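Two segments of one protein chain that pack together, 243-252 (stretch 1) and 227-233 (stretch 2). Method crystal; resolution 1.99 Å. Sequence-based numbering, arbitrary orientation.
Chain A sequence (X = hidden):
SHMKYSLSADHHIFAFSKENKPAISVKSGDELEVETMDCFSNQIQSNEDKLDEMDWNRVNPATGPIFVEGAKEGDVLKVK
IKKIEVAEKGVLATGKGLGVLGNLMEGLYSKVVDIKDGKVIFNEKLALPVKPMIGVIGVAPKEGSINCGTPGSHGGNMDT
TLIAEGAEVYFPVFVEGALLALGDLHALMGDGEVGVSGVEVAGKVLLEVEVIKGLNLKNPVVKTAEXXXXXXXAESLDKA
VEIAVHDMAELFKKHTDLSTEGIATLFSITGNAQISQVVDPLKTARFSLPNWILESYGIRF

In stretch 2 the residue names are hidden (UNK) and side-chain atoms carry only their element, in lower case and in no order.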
# COMPACT_ATOMS: atom_id res chain seq x y z
N ILE A 243 0.48 -6.09 12.84
CA ILE A 243 1.27 -7.26 13.05
C ILE A 243 2.52 -7.13 12.17
O ILE A 243 3.65 -7.35 12.67
CB ILE A 243 0.51 -8.56 12.64
CG1 ILE A 243 -0.64 -8.82 13.74
CG2 ILE A 243 1.54 -9.76 12.59
CD1 ILE A 243 -1.85 -9.70 13.11
N ALA A 244 2.35 -6.86 10.90
CA ALA A 244 3.53 -6.70 10.00
C ALA A 244 4.58 -5.76 10.55
O ALA A 244 5.75 -6.11 10.49
CB ALA A 244 3.18 -6.32 8.55
N VAL A 245 4.19 -4.60 11.02
CA VAL A 245 5.13 -3.63 11.59
C VAL A 245 5.82 -4.16 12.81
O VAL A 245 7.02 -4.04 12.92
CB VAL A 245 4.36 -2.29 11.91
CG1 VAL A 245 5.20 -1.18 12.58
CG2 VAL A 245 3.85 -1.76 10.63
N HIS A 246 5.05 -4.74 13.75
CA HIS A 246 5.67 -5.31 14.92
C HIS A 246 6.68 -6.40 14.60
O HIS A 246 7.70 -6.50 15.32
CB HIS A 246 4.61 -5.85 15.96
CG HIS A 246 3.88 -4.75 16.67
ND1 HIS A 246 4.24 -4.30 17.92
CD2 HIS A 246 2.74 -4.09 16.35
CE1 HIS A 246 3.45 -3.31 18.28
NE2 HIS A 246 2.50 -3.22 17.38
N ASP A 247 6.43 -7.23 13.55
CA ASP A 247 7.28 -8.36 13.29
C ASP A 247 8.58 -7.74 12.73
O ASP A 247 9.64 -8.23 13.07
CB ASP A 247 6.69 -9.40 12.26
CG ASP A 247 5.52 -10.23 12.85
OD1 ASP A 247 5.38 -10.44 14.11
OD2 ASP A 247 4.73 -10.69 12.02
N MET A 248 8.49 -6.74 11.84
CA MET A 248 9.66 -6.02 11.42
C MET A 248 10.41 -5.31 12.56
O MET A 248 11.68 -5.25 12.49
CB MET A 248 9.42 -5.02 10.28
CG MET A 248 10.73 -4.56 9.64
SD MET A 248 11.49 -5.67 8.47
CE MET A 248 10.62 -5.23 6.91
N ALA A 249 9.68 -4.74 13.55
CA ALA A 249 10.33 -4.04 14.67
C ALA A 249 11.12 -5.08 15.54
O ALA A 249 12.23 -4.82 16.08
CB ALA A 249 9.29 -3.30 15.54
N GLU A 250 10.53 -6.23 15.76
CA GLU A 250 11.23 -7.29 16.46
C GLU A 250 12.51 -7.78 15.69
O GLU A 250 13.54 -8.04 16.32
CB GLU A 250 10.24 -8.43 16.82
CG GLU A 250 10.84 -9.62 17.51
CD GLU A 250 11.04 -9.41 19.01
OE1 GLU A 250 10.74 -8.29 19.53
OE2 GLU A 250 11.48 -10.41 19.70
N LEU A 251 12.47 -7.94 14.36
CA LEU A 251 13.68 -8.29 13.62
C LEU A 251 14.72 -7.26 13.92
O LEU A 251 15.86 -7.59 14.21
CB LEU A 251 13.53 -8.31 12.11
CG LEU A 251 13.22 -9.64 11.36
CD1 LEU A 251 13.56 -10.98 12.12
CD2 LEU A 251 11.83 -9.67 10.68
N PHE A 252 14.38 -5.99 13.84
CA PHE A 252 15.37 -4.90 14.16
C PHE A 252 15.83 -4.91 15.60
O PHE A 252 17.02 -4.73 15.92
CB PHE A 252 14.86 -3.49 13.76
CG PHE A 252 15.14 -3.15 12.30
CD1 PHE A 252 14.50 -3.81 11.27
CD2 PHE A 252 16.10 -2.22 12.00
CE1 PHE A 252 14.85 -3.55 9.92
CE2 PHE A 252 16.42 -1.92 10.68
CZ PHE A 252 15.79 -2.58 9.65
N UNK A 227 13.55 -4.75 -1.90
CA UNK A 227 12.92 -4.51 -0.61
C UNK A 227 12.74 -5.84 0.05
O UNK A 227 12.85 -6.96 -0.61
c UNK A 227 10.65 -4.84 -1.59
c UNK A 227 11.60 -2.49 -1.44
c UNK A 227 11.51 -3.89 -0.78
N UNK A 228 12.49 -5.71 1.36
CA UNK A 228 12.29 -6.85 2.19
C UNK A 228 11.05 -6.52 2.96
O UNK A 228 10.96 -5.43 3.54
c UNK A 228 13.15 -8.26 4.18
c UNK A 228 13.49 -7.05 3.23
o UNK A 228 14.62 -7.52 2.49
N UNK A 229 10.03 -7.39 2.96
CA UNK A 229 8.79 -6.90 3.57
C UNK A 229 8.23 -7.99 4.44
O UNK A 229 8.21 -9.10 3.96
c UNK A 229 7.76 -6.66 2.44
N UNK A 230 7.74 -7.69 5.66
CA UNK A 230 7.19 -8.74 6.47
C UNK A 230 5.81 -8.80 5.94
O UNK A 230 5.32 -7.72 5.43
c UNK A 230 7.19 -8.28 7.97
c UNK A 230 8.68 -8.33 8.58
o UNK A 230 6.82 -6.86 8.03
N UNK A 231 5.13 -9.98 6.06
CA UNK A 231 3.72 -10.13 5.55
C UNK A 231 2.87 -10.59 6.74
O UNK A 231 3.39 -11.39 7.56
c UNK A 231 4.77 -11.12 3.42
c UNK A 231 4.47 -10.02 2.59
c UNK A 231 2.20 -11.46 3.95
c UNK A 231 3.68 -11.28 4.58
N UNK A 232 1.66 -10.10 6.92
CA UNK A 232 0.79 -10.71 7.98
C UNK A 232 -0.67 -10.70 7.56
O UNK A 232 -1.01 -9.80 6.77
c UNK A 232 0.89 -9.91 9.22
N UNK A 233 -1.55 -11.55 8.20
CA UNK A 233 -2.94 -11.54 7.83
C UNK A 233 -3.75 -11.54 9.14
O UNK A 233 -3.25 -12.02 10.12
o UNK A 233 -2.35 -12.86 5.82
c UNK A 233 -3.30 -12.79 6.93
O HOH W 1 5.02 -10.08 9.36

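Position 227 has three side-chain carbons, one of them attached to CA and carrying the other two. A fork at the first carbon with no oxygen is valine. Val 227 lies beyond the reach of the helix, but its beta-branching suits the extended backbone of a strand.

Position 228 has a first carbon bearing one carbon and one oxygen, which is threonine. Its CA-to-CB bond points toward the helix, yet the side chain makes no close contact there, and OG1 is hydrogen-bonded elsewhere in the structure. The backbone does the touching: Met 248 CE lies 3.4 Å from Thr 228 O.

Position 229 has a single side-chain carbon, hence alanine. It points away from the helix, and what meets the methionine is main chain, with Met 248 CE 4.2 Å from Ala 229 CA.

Position 230 again has a first carbon carrying one oxygen and one carbon, and it points toward the helix. The oxygen sits 2.8 Å from Ala 244 O, while the terminal carbon lies 3.6 Å from Met 248 N and 4.0 Å from Leu 251 CD2. This is threonine, with chi1 in the p well. Its two branches suit two different surroundings: Thr 230 OG1 donates a hydrogen bond to Ala 244 O, and CG2 packs among Asp 247, Met 248 and Leu 251.

Position 231 has four carbons, forked at the first, with one arm two carbons long: isoleucine. Ile 231 points away from the helix, so its bulk stays off this interface. Its carbonyl still takes part, because water 1 lies 2.8 Å from Ile 231 O and 2.7 Å from Asp 247 OD2, linking the stretches.

Position 232 has one side-chain carbon, directed at the helix and 3.4 Å from Ile 243 CG2. It is alanine, and this small side chain suits a place where the backbones come close: Ala 232 CA and Ala 244 CA are 5.3 Å apart.

Position 233 has one carbon followed by one oxygen, so it is serine. Ser 233 points away, its OG bonded elsewhere in the structure, while Ile 243 CD1 lies 4.0 Å from Ser 233 O.

The contact follows strand alternation: 228, 230 and 232 point toward the helix. Thr 230 is the most heavily covered residue of the contact, and its hydroxyl bonds to a carbonyl that also accepts the helical bond from Met 248 N. Apolar packing of Ala 232 against Ile 243 and Ala 244 completes the fit.

Stretch 2 227-233: VTATIAS
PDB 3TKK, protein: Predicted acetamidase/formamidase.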